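Local coordinates for putative uncharacterized protein PH0594 (Pyrococcus horikoshii, PDB 4HXF) that probably acts as a serine peptidase of the prolyl oligopeptidase family, an acylaminoacyl peptidase that assembles into a hexamer and joins a beta-propeller to an alpha/beta-hydrolase domain, at residues Tyr232-Lys237 and Lys245-Asp250; Arg262-Ala267 and Phe276-Glu281; Lys268-Lys273 and Gly305-Glu310. All blocks are in the same frame, centred on the assembly; numbering follows the deposited sequence.

Contact 1 (Tyr232-Lys237 and Lys245-Asp250); sequences YGKPEK and KIYIYD
Y247 lays its phenol end against P235 and K234, just where segment 232-237 leaves the sheet. CD of P235 comes within 3.4 Å of CZ of Y247, and the two side chains cross at about a right angle. With its CG anti to the carbonyl carbon (chi1 -56°), the ring turns an edge to the backbone of G233, whose O lies near the ring plane, 3.4 Å from CE2 of Y247. The hydroxyl is also approached by K234, a chain bent at chi2, chi3 and chi4 that brings its CE to 3.4 Å from OH of Y247.

K245 pairs with G233, an antiparallel hydrogen-bonded pair: N of G233 donates to O of K245 over 2.9 Å, and N of K245 to O of G233 over 2.8 Å. At phi 141° and psi -134°, G233 takes a corner in which a CB would jam against the carbonyl O of Y232. The side chains of K245 and K234 run side by side in the same direction. Their NZ atoms, 5.4 Å apart, would probably repel each other weakly; that of K245 is bonded to O of I260, and that of K234 has a long, weak pairing with E242.

Y232 forms the next, non-hydrogen-bonded pair with I246, and its ring edge is met by a methyl, CG2 of I246 standing 3.9 Å from CD1 of Y232. The Y232 hydroxyl is hydrogen-bonded to O of V264.

Strands 229-232 and 245-249 are the middle pair of a four-stranded antiparallel propeller blade, flanked by strands 219-224 and 253-255. Y247 meets the ring of F219 and Y232 touches I222, while I246 packs across on strands 264-270 and 273-280 of the neighbouring blade.

Contact 2 (Arg262-Ala267 and Phe276-Glu281); sequences REVAQA and FTLFEE. With MG (magnesium ion), chain D.
A265 and Q266 both stand opposite T277, a beta bulge in the hairpin that opens a four-stranded propeller blade. The evidence is that N of A265 donates to O of T277 while O of Q266 accepts from N of T277, and that A265 has a psi of -47°, far from the extended value. The bulge turns both CB atoms toward the threonine hydroxyl, so OG1 of T277 becomes the bump in a shallow hollow between them, 3.4 Å from CB of A265 and 3.6 Å from CB of Q266. A chi1 of 44° puts OG1 there, between the threonine's own N and carbonyl carbon.

CB of A265 is in turn a knob against the ring of F279, 3.5 Å from its CE1. That ring runs alongside E263, both side chains pointing the same way, and its edge faces the carbonyl oxygens of E263 and V264. The opposite sheet face is apolar: the methyls CG2 of V264 and CD2 of L278 meet at 3.9 Å, and the A267 methyl, CB, sits 3.8 Å from the methylene CB of F276.

At the open end of the hairpin, R262 grips E281 side-on. NE and NH2 both donate to OE2, NE at 2.8 Å from OE2 of E281, with guanidinium and carboxylate planes 69° apart. One water ties N of E263 to O of F279.

E263 projects beyond the hairpin to a magnesium ion, whose six ligands are this glutamate, D244 and four waters. OE2 of E263 binds the metal at 2.1 Å, while OE1, also hydrogen-bonded by N419, accepts over 2.6 Å from a water that itself coordinates the magnesium.

Contact 3 (Lys268-Lys273 and Gly305-Glu310); sequences KIRNGK and GFDADE
R270 and K268 both reach across from strand 268-270 to D307. Toward F306 the contact is firm: the extended lysine chain and the phenylalanine run antiparallel, CG of K268 lying 4.0 Å from CE2 of F306, and NZ of K268 donates to O of F306 over 2.8 Å. CD of K268 lies over one guanidinium face of R270, offset toward its rim.

On the solvent side the bonds slacken. NE of R270 meets OD1 of D307 nearly along its C-O axis at 2.9 Å, but this salt bridge is bent (135° at the hydrogen) and OD1 lies out of the guanidinium plane. The NH1 bond to OD1 is weak, and NZ of K268 is a long 3.7 Å from OD1 of D307. One water donates to OD2 of D307, weakly held by NH1 of R270; N of T22 also bonds OD2. NH2 of R270 turns to O of I269 and D223. An alanine at R270 would probably leave OD1 of D307 with little beyond the distant K268 amine, and D223 without its charged mate.

Strands 268-270 and 305-308, 14° from parallel with axes 7.9 Å apart, are side-by-side first strands of successive blades, as in a beta-propeller.

Contacts 1 and 2 each lie within one of two adjacent propeller blades, and contact 3 joins the blade of contact 2 to the next one. Contact 1 meets contact 2 through CE of K245, 3.5 Å from O of R262, and through CG2 of I246, 3.8 Å from CB of A267; their centres are 14 Å apart. Contacts 2 and 3 share strand 264-270, and F306 connects them, its CE1 lying 3.6 Å from CG of Q266. The magnesium site spans the first seam: E263 belongs to contact 2, and its co-ligand D244 directly precedes K245 of contact 1. The nearest atoms of the E263 side chain and the bound peptide-like inhibitor are about 10 Å apart, whereas contact 3 lies away from the known sites.

Contact 1 (Tyr232-Lys237 and Lys245-Asp250)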
loop_
_atom_site.group_PDB
_atom_site.type_symbol
_atom_site.label_atom_id
_atom_site.label_comp_id
_atom_site.label_asym_id
_atom_site.label_seq_id
_atom_site.Cartn_x
_atom_site.Cartn_y
_atom_site.Cartn_z
ATOM N N TYR A 232 -21.982 31.379 35.013
ATOM C CA TYR A 232 -22.511 30.096 35.499
ATOM C C TYR A 232 -21.789 29.627 36.688
ATOM O O TYR A 232 -20.563 29.414 36.612
ATOM C CB TYR A 232 -22.393 29.046 34.377
ATOM C CG TYR A 232 -23.031 27.712 34.756
ATOM C CD1 TYR A 232 -24.412 27.447 34.559
ATOM C CD2 TYR A 232 -22.234 26.701 35.249
ATOM C CE1 TYR A 232 -24.961 26.222 34.924
ATOM C CE2 TYR A 232 -22.743 25.477 35.563
ATOM C CZ TYR A 232 -24.125 25.241 35.406
ATOM O OH TYR A 232 -24.641 23.971 35.718
ATOM N N GLY A 233 -22.530 29.482 37.835
ATOM C CA GLY A 233 -21.938 28.991 39.041
ATOM C C GLY A 233 -22.509 29.769 40.198
ATOM O O GLY A 233 -23.693 29.903 40.292
ATOM N N LYS A 234 -21.626 30.209 41.085
ATOM C CA LYS A 234 -21.972 31.106 42.217
ATOM C C LYS A 234 -20.851 32.114 42.396
ATOM O O LYS A 234 -19.707 31.837 41.997
ATOM C CB LYS A 234 -22.151 30.344 43.507
ATOM C CG LYS A 234 -23.223 29.248 43.486
ATOM C CD LYS A 234 -24.606 29.767 43.500
ATOM C CE LYS A 234 -24.930 30.565 44.757
ATOM N NZ LYS A 234 -25.118 29.674 45.904
ATOM N N PRO A 235 -21.114 33.273 43.116
ATOM C CA PRO A 235 -19.918 34.110 43.381
ATOM C C PRO A 235 -18.897 33.363 44.208
ATOM O O PRO A 235 -17.681 33.506 43.985
ATOM C CB PRO A 235 -20.485 35.339 44.204
ATOM C CG PRO A 235 -21.823 35.559 43.552
ATOM C CD PRO A 235 -22.339 34.105 43.264
ATOM N N GLU A 236 -19.346 32.585 45.201
ATOM C CA GLU A 236 -18.405 31.764 45.983
ATOM C C GLU A 236 -19.125 30.540 46.471
ATOM O O GLU A 236 -20.119 30.620 47.175
ATOM C CB GLU A 236 -17.819 32.541 47.190
ATOM C CG GLU A 236 -16.727 31.852 48.010
ATOM C CD GLU A 236 -16.225 32.837 49.100
ATOM O OE1 GLU A 236 -16.819 32.807 50.178
ATOM O OE2 GLU A 236 -15.346 33.706 48.825
ATOM N N LYS A 237 -18.601 29.390 46.128
ATOM C CA LYS A 237 -19.121 28.075 46.603
ATOM C C LYS A 237 -18.290 27.601 47.731
ATOM O O LYS A 237 -17.064 27.756 47.739
ATOM C CB LYS A 237 -18.997 27.009 45.479
ATOM C CG LYS A 237 -20.095 27.155 44.456
ATOM C CD LYS A 237 -19.939 25.975 43.512
ATOM C CE LYS A 237 -21.037 25.726 42.607
ATOM N NZ LYS A 237 -20.767 24.585 41.692
ATOM N N LYS A 245 -25.936 28.307 39.593
ATOM C CA LYS A 245 -26.914 29.271 39.150
ATOM C C LYS A 245 -26.368 30.124 37.981
ATOM O O LYS A 245 -25.352 29.865 37.404
ATOM C CB LYS A 245 -27.274 30.210 40.305
ATOM C CG LYS A 245 -27.748 29.552 41.601
ATOM C CD LYS A 245 -29.033 28.690 41.462
ATOM C CE LYS A 245 -29.491 28.145 42.862
ATOM N NZ LYS A 245 -30.110 29.175 43.794
ATOM N N ILE A 246 -27.135 31.060 37.525
ATOM C CA ILE A 246 -26.715 31.966 36.442
ATOM C C ILE A 246 -26.922 33.455 36.880
ATOM O O ILE A 246 -27.846 33.817 37.646
ATOM C CB ILE A 246 -27.468 31.678 35.105
ATOM C CG1 ILE A 246 -28.962 31.730 35.343
ATOM C CG2 ILE A 246 -26.870 30.415 34.489
ATOM C CD1 ILE A 246 -29.765 31.323 34.098
ATOM N N TYR A 247 -26.053 34.310 36.365
ATOM C CA TYR A 247 -25.942 35.705 36.668
ATOM C C TYR A 247 -25.653 36.484 35.381
ATOM O O TYR A 247 -24.982 35.953 34.464
ATOM C CB TYR A 247 -24.763 35.986 37.603
ATOM C CG TYR A 247 -24.803 35.206 38.868
ATOM C CD1 TYR A 247 -25.311 35.774 39.988
ATOM C CD2 TYR A 247 -24.353 33.924 38.932
ATOM C CE1 TYR A 247 -25.428 35.032 41.158
ATOM C CE2 TYR A 247 -24.416 33.196 40.053
ATOM C CZ TYR A 247 -24.998 33.746 41.172
ATOM O OH TYR A 247 -25.079 32.971 42.303
ATOM N N ILE A 248 -26.211 37.678 35.304
ATOM C CA ILE A 248 -25.931 38.609 34.192
ATOM C C ILE A 248 -24.926 39.600 34.733
ATOM O O ILE A 248 -25.120 40.198 35.807
ATOM C CB ILE A 248 -27.247 39.276 33.699
ATOM C CG1 ILE A 248 -28.104 38.210 32.925
ATOM C CG2 ILE A 248 -26.942 40.518 32.840
ATOM C CD1 ILE A 248 -29.579 38.693 32.718
ATOM N N TYR A 249 -23.863 39.822 33.975
ATOM C CA TYR A 249 -22.856 40.792 34.338
ATOM C C TYR A 249 -22.754 41.895 33.277
ATOM O O TYR A 249 -22.408 41.642 32.150
ATOM C CB TYR A 249 -21.535 40.138 34.588
ATOM C CG TYR A 249 -20.430 41.119 34.868
ATOM C CD1 TYR A 249 -20.420 41.894 36.037
ATOM C CD2 TYR A 249 -19.365 41.209 34.016
ATOM C CE1 TYR A 249 -19.372 42.767 36.306
ATOM C CE2 TYR A 249 -18.340 42.047 34.271
ATOM C CZ TYR A 249 -18.349 42.825 35.394
ATOM O OH TYR A 249 -17.274 43.638 35.545
ATOM N N ASP A 250 -22.963 43.141 33.717
ATOM C CA ASP A 250 -22.786 44.280 32.781
ATOM C C ASP A 250 -22.047 45.433 33.437
ATOM O O ASP A 250 -22.224 46.604 33.039
ATOM C CB ASP A 250 -24.150 44.719 32.397
ATOM C CG ASP A 250 -24.937 45.254 33.589
ATOM O OD1 ASP A 250 -24.409 45.391 34.724
ATOM O OD2 ASP A 250 -26.128 45.492 33.388
#

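Contact 2 (Arg262-Ala267 and Phe276-Glu281)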
loop_
_atom_site.group_PDB
_atom_site.type_symbol
_atom_site.label_atom_id
_atom_site.label_comp_id
_atom_site.label_asym_id
_atom_site.label_seq_id
_atom_site.Cartn_x
_atom_site.Cartn_y
_atom_site.Cartn_z
ATOM N N ARG A 262 -32.979 25.352 42.774
ATOM C CA ARG A 262 -32.758 24.256 41.807
ATOM C C ARG A 262 -31.512 24.630 40.978
ATOM O O ARG A 262 -31.083 25.806 40.829
ATOM C CB ARG A 262 -33.977 24.098 40.942
ATOM C CG ARG A 262 -35.180 23.597 41.692
ATOM C CD ARG A 262 -35.052 22.160 42.167
ATOM N NE ARG A 262 -36.306 21.693 42.720
ATOM C CZ ARG A 262 -36.670 21.796 44.006
ATOM N NH1 ARG A 262 -35.920 22.502 44.856
ATOM N NH2 ARG A 262 -37.831 21.292 44.393
ATOM N N GLU A 263 -30.859 23.603 40.448
ATOM C CA GLU A 263 -29.628 23.817 39.684
ATOM C C GLU A 263 -29.942 24.053 38.180
ATOM O O GLU A 263 -30.753 23.316 37.573
ATOM C CB GLU A 263 -28.748 22.627 39.833
ATOM C CG GLU A 263 -27.434 22.802 39.032
ATOM C CD GLU A 263 -26.338 21.854 39.480
ATOM O OE1 GLU A 263 -26.437 20.641 39.310
ATOM O OE2 GLU A 263 -25.332 22.424 39.942
ATOM N N VAL A 264 -29.247 24.985 37.559
ATOM C CA VAL A 264 -29.271 25.231 36.103
ATOM C C VAL A 264 -28.425 24.180 35.397
ATOM O O VAL A 264 -27.271 23.880 35.729
ATOM C CB VAL A 264 -28.819 26.689 35.725
ATOM C CG1 VAL A 264 -28.760 26.876 34.175
ATOM C CG2 VAL A 264 -29.715 27.765 36.376
ATOM N N ALA A 265 -29.063 23.581 34.363
ATOM C CA ALA A 265 -28.390 22.608 33.534
ATOM C C ALA A 265 -27.653 23.320 32.375
ATOM O O ALA A 265 -26.474 22.983 32.171
ATOM C CB ALA A 265 -29.365 21.522 32.983
ATOM N N GLN A 266 -28.313 24.255 31.683
ATOM C CA GLN A 266 -27.737 24.908 30.537
ATOM C C GLN A 266 -28.361 26.241 30.482
ATOM O O GLN A 266 -29.478 26.414 30.905
ATOM C CB GLN A 266 -28.063 24.064 29.279
ATOM C CG GLN A 266 -27.671 24.577 27.938
ATOM C CD GLN A 266 -27.934 23.547 26.793
ATOM O OE1 GLN A 266 -28.417 22.400 27.050
ATOM N NE2 GLN A 266 -27.617 23.953 25.524
ATOM N N ALA A 267 -27.686 27.245 29.918
ATOM C CA ALA A 267 -28.265 28.519 29.765
ATOM C C ALA A 267 -27.564 29.328 28.592
ATOM O O ALA A 267 -26.368 29.155 28.322
ATOM C CB ALA A 267 -28.168 29.380 31.102
ATOM N N PHE A 276 -33.004 28.930 29.753
ATOM C CA PHE A 276 -32.259 28.045 30.610
ATOM C C PHE A 276 -33.108 26.828 31.007
ATOM O O PHE A 276 -34.315 26.899 31.031
ATOM C CB PHE A 276 -31.807 28.828 31.858
ATOM C CG PHE A 276 -32.894 29.245 32.782
ATOM C CD1 PHE A 276 -33.502 30.483 32.596
ATOM C CD2 PHE A 276 -33.250 28.472 33.869
ATOM C CE1 PHE A 276 -34.481 30.879 33.457
ATOM C CE2 PHE A 276 -34.232 28.908 34.734
ATOM C CZ PHE A 276 -34.860 30.123 34.525
ATOM N N THR A 277 -32.434 25.765 31.368
ATOM C CA THR A 277 -33.064 24.600 31.866
ATOM C C THR A 277 -32.684 24.341 33.307
ATOM O O THR A 277 -31.588 24.731 33.747
ATOM C CB THR A 277 -32.649 23.353 31.062
ATOM O OG1 THR A 277 -31.222 23.338 30.818
ATOM C CG2 THR A 277 -33.382 23.438 29.637
ATOM N N LEU A 278 -33.562 23.697 34.046
ATOM C CA LEU A 278 -33.339 23.303 35.449
ATOM C C LEU A 278 -33.589 21.893 35.673
ATOM O O LEU A 278 -34.491 21.279 35.047
ATOM C CB LEU A 278 -34.367 24.017 36.377
ATOM C CG LEU A 278 -34.465 25.535 36.457
ATOM C CD1 LEU A 278 -35.631 26.085 37.333
ATOM C CD2 LEU A 278 -33.096 26.030 37.016
ATOM N N PHE A 279 -32.832 21.336 36.607
ATOM C CA PHE A 279 -33.010 19.955 37.073
ATOM C C PHE A 279 -34.102 19.989 38.139
ATOM O O PHE A 279 -33.997 20.648 39.204
ATOM C CB PHE A 279 -31.759 19.390 37.688
ATOM C CG PHE A 279 -30.626 19.159 36.780
ATOM C CD1 PHE A 279 -29.625 20.103 36.711
ATOM C CD2 PHE A 279 -30.452 17.958 36.099
ATOM C CE1 PHE A 279 -28.488 19.946 35.984
ATOM C CE2 PHE A 279 -29.311 17.808 35.301
ATOM C CZ PHE A 279 -28.344 18.832 35.216
ATOM N N GLU A 280 -35.214 19.315 37.876
ATOM C CA GLU A 280 -36.383 19.378 38.749
ATOM C C GLU A 280 -37.069 17.983 38.888
ATOM O O GLU A 280 -37.810 17.580 37.984
ATOM C CB GLU A 280 -37.437 20.344 38.238
ATOM C CG GLU A 280 -37.030 21.806 38.191
ATOM C CD GLU A 280 -38.141 22.714 37.775
ATOM O OE1 GLU A 280 -38.376 22.883 36.619
ATOM O OE2 GLU A 280 -38.803 23.227 38.660
ATOM N N GLU A 281 -36.856 17.329 40.005
ATOM C CA GLU A 281 -37.536 16.099 40.439
ATOM C C GLU A 281 -37.735 15.103 39.315
ATOM O O GLU A 281 -38.832 14.594 39.051
ATOM C CB GLU A 281 -38.899 16.482 41.058
ATOM C CG GLU A 281 -38.808 17.605 42.090
ATOM C CD GLU A 281 -39.009 19.013 41.462
ATOM O OE1 GLU A 281 -39.842 19.117 40.578
ATOM O OE2 GLU A 281 -38.285 20.005 41.784
HETATM MG MG MG D . -23.359 21.868 39.412
HETATM O O HOH W 1 -31.878 21.054 41.031
HETATM O O HOH W 2 -23.966 19.890 39.352
HETATM O O HOH W 3 -30.485 21.431 29.009
HETATM O O HOH W 4 -22.888 21.691 41.420
HETATM O O HOH W 5 -21.306 21.307 39.023
HETATM O O HOH W 6 -23.823 22.032 37.289
#

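Contact 3 (Lys268-Lys273 and Gly305-Glu310)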
loop_
_atom_site.group_PDB
_atom_site.type_symbol
_atom_site.label_atom_id
_atom_site.label_comp_id
_atom_site.label_asym_id
_atom_site.label_seq_id
_atom_site.Cartn_x
_atom_site.Cartn_y
_atom_site.Cartn_z
ATOM N N LYS A 268 -28.360 30.156 27.970
ATOM C CA LYS A 268 -27.939 31.073 26.866
ATOM C C LYS A 268 -28.582 32.403 26.968
ATOM O O LYS A 268 -29.716 32.527 27.371
ATOM C CB LYS A 268 -28.251 30.363 25.463
ATOM C CG LYS A 268 -27.584 29.092 25.136
ATOM C CD LYS A 268 -27.904 28.415 23.737
ATOM C CE LYS A 268 -27.164 27.034 23.618
ATOM N NZ LYS A 268 -27.078 26.490 22.182
ATOM N N ILE A 269 -27.941 33.456 26.464
ATOM C CA ILE A 269 -28.534 34.783 26.457
ATOM C C ILE A 269 -28.622 35.232 25.003
ATOM O O ILE A 269 -27.703 35.061 24.222
ATOM C CB ILE A 269 -27.691 35.768 27.385
ATOM C CG1 ILE A 269 -28.258 37.175 27.549
ATOM C CG2 ILE A 269 -26.231 35.872 26.939
ATOM C CD1 ILE A 269 -27.709 37.953 28.769
ATOM N N ARG A 270 -29.756 35.771 24.659
ATOM C CA ARG A 270 -29.874 36.329 23.266
ATOM C C ARG A 270 -30.795 37.503 23.406
ATOM O O ARG A 270 -31.900 37.335 23.906
ATOM C CB ARG A 270 -30.371 35.283 22.237
ATOM C CG ARG A 270 -29.290 34.344 21.599
ATOM C CD ARG A 270 -29.471 32.844 21.960
ATOM N NE ARG A 270 -28.478 31.900 21.391
ATOM C CZ ARG A 270 -27.199 31.817 21.804
ATOM N NH1 ARG A 270 -26.375 30.885 21.272
ATOM N NH2 ARG A 270 -26.747 32.655 22.773
ATOM N N ASN A 271 -30.259 38.702 23.101
ATOM C CA ASN A 271 -31.030 39.949 23.184
ATOM C C ASN A 271 -31.479 40.253 24.581
ATOM O O ASN A 271 -32.664 40.521 24.774
ATOM C CB ASN A 271 -32.281 39.858 22.289
ATOM N N GLY A 272 -30.576 40.159 25.579
ATOM C CA GLY A 272 -30.965 40.427 26.979
ATOM C C GLY A 272 -31.968 39.464 27.647
ATOM O O GLY A 272 -32.196 39.596 28.914
ATOM N N LYS A 273 -32.495 38.461 26.868
ATOM C CA LYS A 273 -33.338 37.347 27.471
ATOM C C LYS A 273 -32.454 36.150 27.679
ATOM O O LYS A 273 -31.582 35.886 26.882
ATOM C CB LYS A 273 -34.485 36.922 26.561
ATOM C CG LYS A 273 -35.304 38.074 26.012
ATOM C CD LYS A 273 -36.526 37.525 25.262
ATOM C CE LYS A 273 -37.398 38.699 24.744
ATOM N NZ LYS A 273 -38.867 38.497 24.915
ATOM N N GLY A 305 -31.079 20.063 24.951
ATOM C CA GLY A 305 -30.337 21.107 24.223
ATOM C C GLY A 305 -31.340 22.044 23.676
ATOM O O GLY A 305 -32.607 21.759 23.532
ATOM N N PHE A 306 -30.918 23.292 23.464
ATOM C CA PHE A 306 -31.807 24.276 22.942
ATOM C C PHE A 306 -30.982 25.463 22.320
ATOM O O PHE A 306 -29.745 25.562 22.516
ATOM C CB PHE A 306 -32.815 24.784 23.985
ATOM C CG PHE A 306 -32.161 25.458 25.215
ATOM C CD1 PHE A 306 -31.802 24.696 26.331
ATOM C CD2 PHE A 306 -31.800 26.782 25.183
ATOM C CE1 PHE A 306 -31.133 25.275 27.370
ATOM C CE2 PHE A 306 -31.055 27.347 26.245
ATOM C CZ PHE A 306 -30.761 26.568 27.343
ATOM N N ASP A 307 -31.661 26.231 21.522
ATOM C CA ASP A 307 -31.066 27.471 20.965
ATOM C C ASP A 307 -32.134 28.404 20.634
ATOM O O ASP A 307 -33.330 28.072 20.401
ATOM C CB ASP A 307 -30.186 27.210 19.743
ATOM C CG ASP A 307 -29.127 28.341 19.484
ATOM O OD1 ASP A 307 -28.844 29.206 20.383
ATOM O OD2 ASP A 307 -28.550 28.444 18.369
ATOM N N ALA A 308 -31.784 29.714 20.618
ATOM C CA ALA A 308 -32.734 30.685 20.406
ATOM C C ALA A 308 -32.097 31.917 19.654
ATOM O O ALA A 308 -30.943 32.326 19.904
ATOM C CB ALA A 308 -33.226 31.236 21.778
ATOM N N ASP A 309 -32.868 32.395 18.803
ATOM C CA ASP A 309 -32.446 33.599 18.014
ATOM C C ASP A 309 -33.746 34.278 17.633
ATOM O O ASP A 309 -34.386 34.823 18.535
ATOM C CB ASP A 309 -31.511 33.347 16.811
ATOM C CG ASP A 309 -31.175 34.691 16.056
ATOM O OD1 ASP A 309 -30.687 35.619 16.744
ATOM O OD2 ASP A 309 -31.492 34.754 14.861
ATOM N N GLU A 310 -34.202 34.232 16.383
ATOM C CA GLU A 310 -35.552 34.605 16.116
ATOM C C GLU A 310 -36.562 33.613 16.520
ATOM O O GLU A 310 -37.772 33.934 16.778
ATOM C CB GLU A 310 -35.762 35.004 14.640
ATOM C CG GLU A 310 -34.874 36.193 14.252
ATOM C CD GLU A 310 -35.021 36.666 12.798
ATOM O OE1 GLU A 310 -35.695 35.983 11.965
ATOM O OE2 GLU A 310 -34.457 37.758 12.518
HETATM O O HOH W 7 -28.202 31.571 18.125
HETATM O O HOH W 8 -25.716 29.228 18.485
#